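Local coordinates for fimbrin (Schizosaccharomyces pombe, PDB 1RT8), which binds actin filaments and crosslinks them, supporting cell polarity, cytokinesis, mating and spore formation in fission yeast, at residues I9-F17 with T239-L250; T197-C208 with V225-D233. All coordinates share one frame; numbering follows the deposited sequence.

In the fold
From the N terminus, the chain enters helix 11-25 of the first calponin-homology (CH) repeat, whose first turns pair with residues more than two hundred positions later. Further along the chain, contact 2 closes a much shorter loop, with 16 residues between its segments, joining helix 194-203 and the turn after it to the end of helix 218-230 within the second CH repeat. Contact 1 closes the long loop, where residues 239-250 meet residues 9-17, so contact 2 is nested inside it. The two centres lie about 20 Å apart, and they adjoin where Leu-226 packs on Pro-240 and Met-243 on Val-225. Contact 2 lies within one repeat; contact 1 joins two repeats within the first actin-binding region.

Contact 1: residues I9-F17 with T239-L250; sequences INEEERREF and TPTAMVAGNPKL
The interface between the first and second CH repeats of the first actin-binding region is built here from glutamates on helix 11-25, Glu-12 and Glu-13, set against the N-terminal ends of helices 240-244 and 248-261. Glu-12 takes a hydroxyl on each oxygen. Thr-239 OG1 donates to Glu-12 OE1 at 2.7 Å, on the syn side and 21° out of the carboxylate plane, whereas Thr-241 OG1 reaches Glu-12 OE2 at 2.8 Å from above that plane. Thr-239 is also the N-cap of its helix: its OG1 accepts from Ala-242 N, so one hydroxyl both caps the helix and holds the glutamate.

Glu-13, extended beyond CG, divides its oxygens between two partners. Lys-249 NZ forms a salt bridge with Glu-13 OE1 (2.9 Å), arriving from above the plane. Asn-247 ND2 donates to the anti lone pair of Glu-13 OE2 at 3.0 Å, with the amide turned 81° from the carboxylate. The other end of that amide, Asn-247 OD1, caps Leu-250 N at 3.1 Å.

Between the polar groups, Leu-250 fits as a knob into the hole formed by Glu-12, Glu-13, Glu-16 and Phe-17; its CD2 lies 3.8 Å from Glu-16 CB. Lys-249 CD meets the edge of the Phe-17 ring, and the same lysine makes a cation-pi contact with Trp-125.

Each glutamate thus bonds to the N-cap residue of a helix in the other repeat, where the positive ends of the helix dipoles, and for Glu-13 the lysine, would favour the charged carboxylate.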
loop_
_atom_site.group_PDB
_atom_site.type_symbol
_atom_site.label_atom_id
_atom_site.label_comp_id
_atom_site.label_asym_id
_atom_site.label_seq_id
_atom_site.Cartn_x
_atom_site.Cartn_y
_atom_site.Cartn_z
ATOM N N ILE A 9 9.428 22.167 -6.017
ATOM C CA ILE A 9 8.677 21.658 -4.833
ATOM C C ILE A 9 7.691 22.692 -4.302
ATOM O O ILE A 9 8.009 23.875 -4.210
ATOM C CB ILE A 9 9.648 21.239 -3.696
ATOM C CG1 ILE A 9 9.752 19.712 -3.653
ATOM C CG2 ILE A 9 9.178 21.796 -2.348
ATOM C CD1 ILE A 9 10.663 19.176 -2.569
ATOM N N ASN A 10 6.496 22.228 -3.952
ATOM C CA ASN A 10 5.439 23.089 -3.431
ATOM C C ASN A 10 5.680 23.509 -1.981
ATOM O O ASN A 10 5.764 22.670 -1.085
ATOM C CB ASN A 10 4.096 22.369 -3.540
ATOM C CG ASN A 10 2.949 23.198 -3.007
ATOM O OD1 ASN A 10 2.888 23.505 -1.813
ATOM N ND2 ASN A 10 2.033 23.568 -3.891
ATOM N N GLU A 11 5.765 24.817 -1.762
ATOM C CA GLU A 11 6.011 25.386 -0.435
ATOM C C GLU A 11 5.068 24.886 0.657
ATOM O O GLU A 11 5.516 24.458 1.723
ATOM C CB GLU A 11 5.915 26.917 -0.488
ATOM C CG GLU A 11 6.925 27.619 -1.405
ATOM C CD GLU A 11 6.779 27.205 -2.867
ATOM O OE1 GLU A 11 5.624 27.029 -3.330
ATOM O OE2 GLU A 11 7.815 27.057 -3.563
ATOM N N GLU A 12 3.764 24.953 0.403
ATOM C CA GLU A 12 2.783 24.534 1.396
ATOM C C GLU A 12 2.822 23.045 1.690
ATOM O O GLU A 12 2.769 22.636 2.855
ATOM C CB GLU A 12 1.376 24.928 0.954
ATOM C CG GLU A 12 1.204 26.420 0.710
ATOM C CD GLU A 12 -0.057 26.964 1.352
ATOM O OE1 GLU A 12 -0.113 27.033 2.600
ATOM O OE2 GLU A 12 -0.995 27.314 0.606
ATOM N N GLU A 13 2.895 22.233 0.642
ATOM C CA GLU A 13 2.951 20.791 0.828
ATOM C C GLU A 13 4.095 20.452 1.776
ATOM O O GLU A 13 3.915 19.714 2.745
ATOM C CB GLU A 13 3.146 20.090 -0.517
ATOM C CG GLU A 13 1.867 19.952 -1.320
ATOM C CD GLU A 13 2.113 19.450 -2.727
ATOM O OE1 GLU A 13 2.933 18.523 -2.898
ATOM O OE2 GLU A 13 1.475 19.977 -3.664
ATOM N N ARG A 14 5.268 21.014 1.505
ATOM C CA ARG A 14 6.430 20.764 2.349
ATOM C C ARG A 14 6.170 21.206 3.782
ATOM O O ARG A 14 6.407 20.451 4.724
ATOM C CB ARG A 14 7.656 21.497 1.800
ATOM C CG ARG A 14 8.901 21.349 2.666
ATOM C CD ARG A 14 10.125 21.895 1.953
ATOM N NE ARG A 14 9.901 23.252 1.461
ATOM C CZ ARG A 14 9.697 24.308 2.242
ATOM N NH1 ARG A 14 9.691 24.176 3.562
ATOM N NH2 ARG A 14 9.492 25.502 1.699
ATOM N N ARG A 15 5.673 22.429 3.942
ATOM C CA ARG A 15 5.397 22.955 5.274
ATOM C C ARG A 15 4.396 22.097 6.032
ATOM O O ARG A 15 4.681 21.615 7.131
ATOM C CB ARG A 15 4.861 24.389 5.192
ATOM C CG ARG A 15 4.575 25.002 6.558
ATOM C CD ARG A 15 3.912 26.377 6.485
ATOM N NE ARG A 15 4.766 27.408 5.901
ATOM C CZ ARG A 15 4.931 27.598 4.595
ATOM N NH1 ARG A 15 4.297 26.825 3.723
ATOM N NH2 ARG A 15 5.724 28.569 4.160
ATOM N N GLU A 16 3.221 21.906 5.439
ATOM C CA GLU A 16 2.170 21.124 6.074
ATOM C C GLU A 16 2.575 19.678 6.341
ATOM O O GLU A 16 2.305 19.154 7.419
ATOM C CB GLU A 16 0.888 21.174 5.230
ATOM C CG GLU A 16 0.345 22.585 4.987
ATOM C CD GLU A 16 0.262 23.420 6.264
ATOM O OE1 GLU A 16 -0.170 22.891 7.304
ATOM O OE2 GLU A 16 0.626 24.612 6.222
ATOM N N PHE A 17 3.224 19.028 5.375
ATOM C CA PHE A 17 3.647 17.641 5.577
ATOM C C PHE A 17 4.594 17.545 6.770
ATOM O O PHE A 17 4.466 16.653 7.611
ATOM C CB PHE A 17 4.335 17.090 4.319
ATOM C CG PHE A 17 3.403 16.877 3.156
ATOM C CD1 PHE A 17 3.907 16.637 1.883
ATOM C CD2 PHE A 17 2.024 16.917 3.331
ATOM C CE1 PHE A 17 3.052 16.445 0.803
ATOM C CE2 PHE A 17 1.160 16.723 2.252
ATOM C CZ PHE A 17 1.677 16.488 0.987
ATOM N N THR A 239 -4.817 25.375 4.108
ATOM C CA THR A 239 -4.655 26.793 4.401
ATOM C C THR A 239 -5.524 27.569 3.411
ATOM O O THR A 239 -5.898 27.047 2.357
ATOM C CB THR A 239 -3.202 27.253 4.211
ATOM O OG1 THR A 239 -2.819 27.064 2.842
ATOM C CG2 THR A 239 -2.269 26.473 5.133
ATOM N N PRO A 240 -5.848 28.827 3.730
ATOM C CA PRO A 240 -6.679 29.634 2.830
ATOM C C PRO A 240 -6.129 29.659 1.411
ATOM O O PRO A 240 -6.873 29.495 0.448
ATOM C CB PRO A 240 -6.650 31.010 3.480
ATOM C CG PRO A 240 -6.549 30.678 4.944
ATOM C CD PRO A 240 -5.492 29.593 4.938
ATOM N N THR A 241 -4.819 29.856 1.294
ATOM C CA THR A 241 -4.156 29.911 -0.005
ATOM C C THR A 241 -4.123 28.548 -0.703
ATOM O O THR A 241 -4.272 28.468 -1.923
ATOM C CB THR A 241 -2.706 30.452 0.131
ATOM O OG1 THR A 241 -2.055 29.804 1.231
ATOM C CG2 THR A 241 -2.712 31.963 0.364
ATOM N N ALA A 242 -3.939 27.477 0.065
ATOM C CA ALA A 242 -3.909 26.136 -0.516
ATOM C C ALA A 242 -5.309 25.759 -0.994
ATOM O O ALA A 242 -5.469 25.005 -1.954
ATOM C CB ALA A 242 -3.411 25.119 0.511
ATOM N N MET A 243 -6.322 26.289 -0.318
ATOM C CA MET A 243 -7.702 26.015 -0.690
ATOM C C MET A 243 -8.029 26.657 -2.029
ATOM O O MET A 243 -8.499 25.991 -2.954
ATOM C CB MET A 243 -8.677 26.564 0.350
ATOM C CG MET A 243 -10.128 26.290 -0.025
ATOM S SD MET A 243 -11.341 27.055 1.064
ATOM C CE MET A 243 -11.059 26.155 2.530
ATOM N N VAL A 244 -7.789 27.962 -2.110
ATOM C CA VAL A 244 -8.057 28.728 -3.322
ATOM C C VAL A 244 -7.196 28.243 -4.481
ATOM O O VAL A 244 -7.597 28.335 -5.643
ATOM C CB VAL A 244 -7.795 30.229 -3.085
ATOM C CG1 VAL A 244 -7.922 31.000 -4.386
ATOM C CG2 VAL A 244 -8.784 30.761 -2.065
ATOM N N ALA A 245 -6.013 27.729 -4.162
ATOM C CA ALA A 245 -5.107 27.224 -5.190
ATOM C C ALA A 245 -5.553 25.843 -5.663
ATOM O O ALA A 245 -5.041 25.326 -6.648
ATOM C CB ALA A 245 -3.688 27.158 -4.644
ATOM N N GLY A 246 -6.504 25.246 -4.950
ATOM C CA GLY A 246 -6.996 23.928 -5.323
ATOM C C GLY A 246 -5.985 22.800 -5.186
ATOM O O GLY A 246 -5.963 21.873 -5.996
ATOM N N ASN A 247 -5.144 22.863 -4.162
ATOM C CA ASN A 247 -4.151 21.817 -3.961
ATOM C C ASN A 247 -4.853 20.488 -3.686
ATOM O O ASN A 247 -5.507 20.314 -2.652
ATOM C CB ASN A 247 -3.221 22.186 -2.807
ATOM C CG ASN A 247 -2.002 21.298 -2.751
ATOM O OD1 ASN A 247 -2.100 20.111 -2.434
ATOM N ND2 ASN A 247 -0.844 21.862 -3.072
ATOM N N PRO A 248 -4.729 19.530 -4.621
ATOM C CA PRO A 248 -5.344 18.201 -4.520
ATOM C C PRO A 248 -5.016 17.448 -3.230
ATOM O O PRO A 248 -5.894 16.843 -2.610
ATOM C CB PRO A 248 -4.798 17.470 -5.744
ATOM C CG PRO A 248 -4.449 18.569 -6.697
ATOM C CD PRO A 248 -3.862 19.615 -5.807
ATOM N N LYS A 249 -3.748 17.494 -2.837
ATOM C CA LYS A 249 -3.279 16.793 -1.650
ATOM C C LYS A 249 -3.769 17.392 -0.337
ATOM O O LYS A 249 -4.388 16.700 0.478
ATOM C CB LYS A 249 -1.751 16.751 -1.649
ATOM C CG LYS A 249 -1.140 16.259 -2.961
ATOM C CD LYS A 249 0.376 16.280 -2.891
ATOM C CE LYS A 249 0.994 15.826 -4.190
ATOM N NZ LYS A 249 2.467 15.974 -4.128
ATOM N N LEU A 250 -3.487 18.671 -0.121
ATOM C CA LEU A 250 -3.900 19.313 1.118
ATOM C C LEU A 250 -5.416 19.308 1.276
ATOM O O LEU A 250 -5.917 19.150 2.384
ATOM C CB LEU A 250 -3.354 20.741 1.183
ATOM C CG LEU A 250 -1.825 20.811 1.102
ATOM C CD1 LEU A 250 -1.362 22.265 1.070
ATOM C CD2 LEU A 250 -1.219 20.076 2.283
#

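Contact 2: residues T197-C208 with V225-D233; sequences TVLLNQLAPELC and VLQNAEKLD
Cys-208 lies over one face of the Asn-228 carboxamide, its CB 4.1 Å from Asn-228 CG and its SG shifted toward the aliphatic base of the asparagine, 3.8 Å from Asn-228 CB. The amide of Asn-201 uses its ND2, which donates to Cys-208 O at 2.8 Å, the oxygen lying somewhat out of the amide plane. The bond falls on a lone pair in the carbonyl plane of Cys-208 O; it ties the turn after helix 194-203 back onto that helix and probably helps place the cysteine against Asn-228.

The neighbouring carbonyl is gripped from the other segment. Lys-231, extended beyond CG, slides past Leu-207 in the opposite direction until its NZ donates to Leu-207 O at 2.9 Å, nearly along the C=O axis (161°). Its aliphatic part lies against the leucine on the way, with Leu-207 CD2 3.8 Å from Lys-231 CB.

Leu-232 uses both branches. Its CD1 meets Leu-200 CD2 at 4.0 Å, while its CD2 touches Ala-204 CB and Leu-207 CD2. The other branch of Leu-200, CD1, touches both Val-225 O (3.6 Å) and Asn-228 CB; with CG anti to the carbonyl carbon (chi1 -66°), the leucine points its fork at this second helix. With an alanine in place of Asn-228, Cys-208 is likely to lose the flat amide it packs on, and a gap would probably open beside the turn.

Helices 194-203 and 218-230 run nearly parallel here, at 25° and 10.3 Å between the axes of their short segments. Leu-258 of helix 248-261 touches Leu-200, Phe-170 of helix 162-176 packs on Leu-199, and Met-243 of helix 240-244 closes over Val-225, placing the pair within the all-helical CH bundle.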
loop_
_atom_site.group_PDB
_atom_site.type_symbol
_atom_site.label_atom_id
_atom_site.label_comp_id
_atom_site.label_asym_id
_atom_site.label_seq_id
_atom_site.Cartn_x
_atom_site.Cartn_y
_atom_site.Cartn_z
ATOM N N THR A 197 -18.266 25.100 2.918
ATOM C CA THR A 197 -19.193 25.802 3.809
ATOM C C THR A 197 -20.519 25.049 3.953
ATOM O O THR A 197 -21.031 24.896 5.055
ATOM C CB THR A 197 -19.485 27.226 3.299
ATOM O OG1 THR A 197 -18.287 28.008 3.357
ATOM C CG2 THR A 197 -20.557 27.894 4.152
ATOM N N VAL A 198 -21.082 24.591 2.839
ATOM C CA VAL A 198 -22.340 23.854 2.884
ATOM C C VAL A 198 -22.121 22.527 3.615
ATOM O O VAL A 198 -22.945 22.117 4.433
ATOM C CB VAL A 198 -22.884 23.593 1.458
ATOM C CG1 VAL A 198 -24.133 22.743 1.520
ATOM C CG2 VAL A 198 -23.205 24.922 0.775
ATOM N N LEU A 199 -21.000 21.866 3.327
ATOM C CA LEU A 199 -20.676 20.597 3.980
ATOM C C LEU A 199 -20.606 20.780 5.499
ATOM O O LEU A 199 -21.258 20.060 6.250
ATOM C CB LEU A 199 -19.333 20.047 3.465
ATOM C CG LEU A 199 -18.759 18.839 4.225
ATOM C CD1 LEU A 199 -19.738 17.672 4.170
ATOM C CD2 LEU A 199 -17.407 18.441 3.630
ATOM N N LEU A 200 -19.815 21.748 5.945
ATOM C CA LEU A 200 -19.678 22.007 7.374
ATOM C C LEU A 200 -21.016 22.376 8.032
ATOM O O LEU A 200 -21.295 21.982 9.166
ATOM C CB LEU A 200 -18.656 23.119 7.605
ATOM C CG LEU A 200 -17.218 22.781 7.213
ATOM C CD1 LEU A 200 -16.291 23.902 7.673
ATOM C CD2 LEU A 200 -16.803 21.464 7.853
ATOM N N ASN A 201 -21.839 23.135 7.316
ATOM C CA ASN A 201 -23.139 23.535 7.841
ATOM C C ASN A 201 -24.079 22.334 7.882
ATOM O O ASN A 201 -24.970 22.251 8.724
ATOM C CB ASN A 201 -23.740 24.647 6.974
ATOM C CG ASN A 201 -25.192 24.925 7.308
ATOM O OD1 ASN A 201 -26.103 24.426 6.641
ATOM N ND2 ASN A 201 -25.418 25.710 8.356
ATOM N N GLN A 202 -23.872 21.399 6.966
ATOM C CA GLN A 202 -24.699 20.209 6.909
ATOM C C GLN A 202 -24.279 19.257 8.026
ATOM O O GLN A 202 -25.121 18.633 8.661
ATOM C CB GLN A 202 -24.545 19.542 5.538
ATOM C CG GLN A 202 -25.484 18.379 5.266
ATOM C CD GLN A 202 -26.949 18.733 5.462
ATOM O OE1 GLN A 202 -27.422 19.775 4.999
ATOM N NE2 GLN A 202 -27.677 17.856 6.140
ATOM N N LEU A 203 -22.975 19.171 8.281
ATOM C CA LEU A 203 -22.447 18.289 9.321
ATOM C C LEU A 203 -22.716 18.757 10.752
ATOM O O LEU A 203 -22.949 17.938 11.640
ATOM C CB LEU A 203 -20.937 18.100 9.151
ATOM C CG LEU A 203 -20.409 17.315 7.949
ATOM C CD1 LEU A 203 -18.902 17.215 8.076
ATOM C CD2 LEU A 203 -21.041 15.921 7.887
ATOM N N ALA A 204 -22.670 20.066 10.974
ATOM C CA ALA A 204 -22.896 20.625 12.308
ATOM C C ALA A 204 -23.597 21.984 12.229
ATOM O O ALA A 204 -22.982 23.025 12.461
ATOM C CB ALA A 204 -21.565 20.766 13.034
ATOM N N PRO A 205 -24.903 21.985 11.923
ATOM C CA PRO A 205 -25.695 23.220 11.808
ATOM C C PRO A 205 -25.542 24.174 12.987
ATOM O O PRO A 205 -25.736 25.382 12.844
ATOM C CB PRO A 205 -27.128 22.705 11.692
ATOM C CG PRO A 205 -26.960 21.345 11.072
ATOM C CD PRO A 205 -25.769 20.798 11.809
ATOM N N GLU A 206 -25.180 23.627 14.144
ATOM C CA GLU A 206 -25.041 24.407 15.372
ATOM C C GLU A 206 -23.788 25.272 15.538
ATOM O O GLU A 206 -23.806 26.232 16.306
ATOM C CB GLU A 206 -25.160 23.471 16.581
ATOM C CG GLU A 206 -26.505 22.753 16.701
ATOM C CD GLU A 206 -27.648 23.685 17.085
ATOM O OE1 GLU A 206 -27.565 24.324 18.157
ATOM O OE2 GLU A 206 -28.633 23.773 16.317
ATOM N N LEU A 207 -22.706 24.946 14.838
ATOM C CA LEU A 207 -21.477 25.731 14.966
ATOM C C LEU A 207 -21.051 26.378 13.658
ATOM O O LEU A 207 -20.326 27.369 13.658
ATOM C CB LEU A 207 -20.322 24.855 15.464
ATOM C CG LEU A 207 -20.461 24.081 16.775
ATOM C CD1 LEU A 207 -21.488 22.974 16.620
ATOM C CD2 LEU A 207 -19.109 23.491 17.151
ATOM N N CYS A 208 -21.495 25.812 12.542
ATOM C CA CYS A 208 -21.129 26.336 11.230
ATOM C C CYS A 208 -22.347 26.768 10.426
ATOM O O CYS A 208 -23.260 25.978 10.182
ATOM C CB CYS A 208 -20.345 25.273 10.458
ATOM S SG CYS A 208 -18.954 24.581 11.396
ATOM N N VAL A 225 -13.912 29.693 6.323
ATOM C CA VAL A 225 -14.260 28.276 6.257
ATOM C C VAL A 225 -13.376 27.474 7.196
ATOM O O VAL A 225 -13.848 26.556 7.878
ATOM C CB VAL A 225 -14.076 27.693 4.825
ATOM C CG1 VAL A 225 -13.981 26.158 4.884
ATOM C CG2 VAL A 225 -15.248 28.107 3.938
ATOM N N LEU A 226 -12.090 27.811 7.215
ATOM C CA LEU A 226 -11.146 27.101 8.059
ATOM C C LEU A 226 -11.352 27.448 9.527
ATOM O O LEU A 226 -10.995 26.661 10.403
ATOM C CB LEU A 226 -9.710 27.399 7.622
ATOM C CG LEU A 226 -9.354 26.806 6.254
ATOM C CD1 LEU A 226 -7.931 27.198 5.861
ATOM C CD2 LEU A 226 -9.504 25.297 6.301
ATOM N N GLN A 227 -11.928 28.620 9.796
ATOM C CA GLN A 227 -12.200 29.006 11.175
ATOM C C GLN A 227 -13.392 28.168 11.622
ATOM O O GLN A 227 -13.482 27.772 12.782
ATOM C CB GLN A 227 -12.519 30.502 11.290
ATOM C CG GLN A 227 -11.392 31.419 10.839
ATOM C CD GLN A 227 -11.517 32.827 11.401
ATOM O OE1 GLN A 227 -12.616 33.362 11.529
ATOM N NE2 GLN A 227 -10.385 33.436 11.727
ATOM N N ASN A 228 -14.306 27.892 10.691
ATOM C CA ASN A 228 -15.468 27.056 10.995
ATOM C C ASN A 228 -15.001 25.618 11.178
ATOM O O ASN A 228 -15.689 24.801 11.795
ATOM C CB ASN A 228 -16.502 27.092 9.862
ATOM C CG ASN A 228 -17.522 28.202 10.033
ATOM O OD1 ASN A 228 -17.949 28.506 11.153
ATOM N ND2 ASN A 228 -17.938 28.798 8.919
ATOM N N ALA A 229 -13.831 25.315 10.623
ATOM C CA ALA A 229 -13.261 23.978 10.726
ATOM C C ALA A 229 -12.711 23.752 12.132
ATOM O O ALA A 229 -12.814 22.654 12.673
ATOM C CB ALA A 229 -12.150 23.798 9.686
ATOM N N GLU A 230 -12.141 24.800 12.723
ATOM C CA GLU A 230 -11.574 24.698 14.065
ATOM C C GLU A 230 -12.630 24.396 15.120
ATOM O O GLU A 230 -12.330 23.807 16.158
ATOM C CB GLU A 230 -10.824 25.988 14.427
ATOM C CG GLU A 230 -9.452 26.090 13.771
ATOM C CD GLU A 230 -8.751 27.418 14.026
ATOM O OE1 GLU A 230 -9.197 28.456 13.484
ATOM O OE2 GLU A 230 -7.743 27.421 14.771
ATOM N N LYS A 231 -13.870 24.793 14.856
ATOM C CA LYS A 231 -14.947 24.536 15.805
ATOM C C LYS A 231 -15.156 23.030 15.964
ATOM O O LYS A 231 -15.656 22.567 16.989
ATOM C CB LYS A 231 -16.242 25.208 15.337
ATOM C CG LYS A 231 -16.145 26.724 15.233
ATOM C CD LYS A 231 -17.499 27.356 14.932
ATOM C CE LYS A 231 -17.377 28.865 14.726
ATOM N NZ LYS A 231 -18.704 29.544 14.566
ATOM N N LEU A 232 -14.758 22.268 14.950
ATOM C CA LEU A 232 -14.900 20.815 14.985
ATOM C C LEU A 232 -13.523 20.182 15.178
ATOM O O LEU A 232 -13.380 18.959 15.153
ATOM C CB LEU A 232 -15.511 20.316 13.672
ATOM C CG LEU A 232 -16.685 21.117 13.096
ATOM C CD1 LEU A 232 -17.086 20.535 11.749
ATOM C CD2 LEU A 232 -17.862 21.095 14.065
ATOM N N ASP A 233 -12.522 21.035 15.380
ATOM C CA ASP A 233 -11.141 20.605 15.552
ATOM C C ASP A 233 -10.658 19.924 14.267
ATOM O O ASP A 233 -9.881 18.964 14.309
ATOM C CB ASP A 233 -11.019 19.647 16.739
ATOM C CG ASP A 233 -9.577 19.276 17.045
ATOM O OD1 ASP A 233 -8.727 20.192 17.104
ATOM O OD2 ASP A 233 -9.294 18.074 17.232
#